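Local coordinates for protein mnemiopsin 1 (Mnemiopsis leidyi, PDB 5VP3) that emits light as a Ca(2+)-regulated ctenophore photoprotein and probably triggers that reaction by binding calcium in its EF-hand loops, at residues G49-M53 and D54-Y58. Numbering follows the deposited sequence.
With CD (cadmium ion), chain B.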
loop_
_atom_site.group_PDB
_atom_site.type_symbol
_atom_site.label_atom_id
_atom_site.label_comp_id
_atom_site.label_asym_id
_atom_site.label_seq_id
_atom_site.Cartn_x
_atom_site.Cartn_y
_atom_site.Cartn_z
ATOM N N GLY A 49 0.846 -1.385 -19.894
ATOM C CA GLY A 49 1.343 -0.085 -19.473
ATOM C C GLY A 49 0.384 0.758 -18.666
ATOM O O GLY A 49 0.663 1.939 -18.432
ATOM N N LYS A 50 -0.726 0.196 -18.233
ATOM C CA LYS A 50 -1.697 0.881 -17.403
ATOM C C LYS A 50 -1.995 0.018 -16.178
ATOM O O LYS A 50 -2.077 -1.211 -16.260
ATOM C CB LYS A 50 -2.977 1.159 -18.186
ATOM C CG LYS A 50 -3.986 2.038 -17.474
ATOM C CD LYS A 50 -5.174 2.434 -18.405
ATOM C CE LYS A 50 -6.041 1.213 -18.847
ATOM N NZ LYS A 50 -6.979 1.566 -19.981
ATOM N N MET A 51 -2.135 0.665 -15.045
ATOM C CA MET A 51 -2.645 0.031 -13.848
ATOM C C MET A 51 -4.113 0.426 -13.665
ATOM O O MET A 51 -4.443 1.613 -13.725
ATOM C CB MET A 51 -1.793 0.474 -12.668
ATOM C CG MET A 51 -2.040 -0.260 -11.407
ATOM S SD MET A 51 -1.073 0.559 -10.109
ATOM C CE MET A 51 0.519 -0.070 -10.583
ATOM N N THR A 52 -4.991 -0.563 -13.479
ATOM C CA THR A 52 -6.408 -0.328 -13.211
ATOM C C THR A 52 -6.793 -0.861 -11.827
ATOM O O THR A 52 -6.134 -1.734 -11.269
ATOM C CB THR A 52 -7.299 -1.029 -14.223
ATOM O OG1 THR A 52 -7.097 -2.439 -14.060
ATOM C CG2 THR A 52 -6.964 -0.613 -15.675
ATOM N N MET A 53 -7.906 -0.362 -11.295
ATOM C CA MET A 53 -8.414 -0.885 -10.034
ATOM C C MET A 53 -8.706 -2.367 -10.113
ATOM O O MET A 53 -8.487 -3.104 -9.139
ATOM C CB MET A 53 -9.685 -0.159 -9.631
ATOM C CG MET A 53 -9.444 1.141 -8.951
ATOM S SD MET A 53 -8.424 1.052 -7.457
ATOM C CE MET A 53 -8.912 2.741 -6.919
ATOM N N ASP A 54 -9.243 -2.826 -11.239
ATOM C CA ASP A 54 -9.527 -4.251 -11.361
ATOM C C ASP A 54 -8.268 -5.074 -11.172
ATOM O O ASP A 54 -8.285 -6.121 -10.521
ATOM C CB ASP A 54 -10.172 -4.551 -12.704
ATOM C CG ASP A 54 -11.652 -4.412 -12.637
ATOM O OD1 ASP A 54 -12.308 -5.342 -12.110
ATOM O OD2 ASP A 54 -12.131 -3.346 -13.048
ATOM N N GLU A 55 -7.158 -4.597 -11.701
ATOM C CA GLU A 55 -5.923 -5.339 -11.544
ATOM C C GLU A 55 -5.430 -5.269 -10.105
ATOM O O GLU A 55 -5.015 -6.282 -9.536
ATOM C CB GLU A 55 -4.903 -4.784 -12.535
ATOM C CG GLU A 55 -5.307 -4.981 -13.984
ATOM C CD GLU A 55 -4.343 -4.285 -14.933
ATOM O OE1 GLU A 55 -3.992 -3.127 -14.629
ATOM O OE2 GLU A 55 -3.919 -4.892 -15.946
ATOM N N ILE A 56 -5.514 -4.084 -9.490
ATOM C CA ILE A 56 -5.107 -3.895 -8.092
ATOM C C ILE A 56 -5.879 -4.828 -7.155
ATOM O O ILE A 56 -5.309 -5.390 -6.214
ATOM C CB ILE A 56 -5.326 -2.420 -7.691
ATOM C CG1 ILE A 56 -4.349 -1.465 -8.395
ATOM C CG2 ILE A 56 -5.270 -2.251 -6.200
ATOM C CD1 ILE A 56 -2.908 -1.900 -8.273
ATOM N N MET A 57 -7.182 -4.983 -7.385
ATOM C CA MET A 57 -8.039 -5.728 -6.470
ATOM C C MET A 57 -7.871 -7.240 -6.567
ATOM O O MET A 57 -8.398 -7.963 -5.713
ATOM C CB MET A 57 -9.496 -5.339 -6.725
ATOM C CG MET A 57 -9.753 -3.877 -6.421
ATOM S SD MET A 57 -9.282 -3.388 -4.741
ATOM C CE MET A 57 -10.084 -4.698 -3.825
ATOM N N TYR A 58 -7.129 -7.734 -7.556
ATOM C CA TYR A 58 -6.829 -9.158 -7.629
ATOM C C TYR A 58 -6.070 -9.629 -6.386
ATOM O O TYR A 58 -6.231 -10.776 -5.938
ATOM C CB TYR A 58 -6.050 -9.418 -8.926
ATOM C CG TYR A 58 -5.370 -10.752 -9.072
ATOM C CD1 TYR A 58 -6.013 -11.819 -9.658
ATOM C CD2 TYR A 58 -4.064 -10.923 -8.684
ATOM C CE1 TYR A 58 -5.380 -13.037 -9.816
ATOM C CE2 TYR A 58 -3.418 -12.135 -8.853
ATOM C CZ TYR A 58 -4.086 -13.180 -9.415
ATOM O OH TYR A 58 -3.458 -14.382 -9.575
HETATM CD CD CD B . -2.926 -3.135 -17.188
HETATM O O HOH W 1 -5.130 -2.239 -17.822
#
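E55 OE1 is gripped from two directions, by the cadmium ion and by the backbone N-H of T52. The T52 N to E55 OE1 bond is 3.0 Å long and fairly straight, at 150°. It meets the oxygen on its anti side, 21° out of the carboxylate plane. The metal is held by both carboxylate oxygens, unequally: E55 OE2 lies 2.4 Å from the cadmium, E55 OE1 2.8 Å. With CG set anti to the carbonyl carbon and the chain extended beyond it, the E55 carboxylate swings back past the helix start to the ion. K50 contributes its carbonyl O, 2.3 Å from the cadmium, while its side chain leads elsewhere. D44, D46, D48 and a water complete the site. This is the end of an EF-hand loop, where the bidentate glutamate sits in the first turn of the exiting helix 53-66. T52 is the N-cap of that helix and forms a capping box with E55. Its OG1, lodged between backbone N and carbonyl carbon (chi1 64°), accepts from E55 N at 3.2 Å. The same hydroxyl lies against E55 CG. A valine here would probably cost the helix its side-chain cap, with one half of the capping box gone and E55 N left with its weak bond to T52 O. T52 O takes the N-H of I56 at 3.0 Å, in the carbonyl plane, and M57 N bonds to M53 O. On the apolar side, the M51 side chain crosses that of I56, with M51 SD 3.6 Å from I56 CD1. Both also touch F43 of the entering helix 30-43.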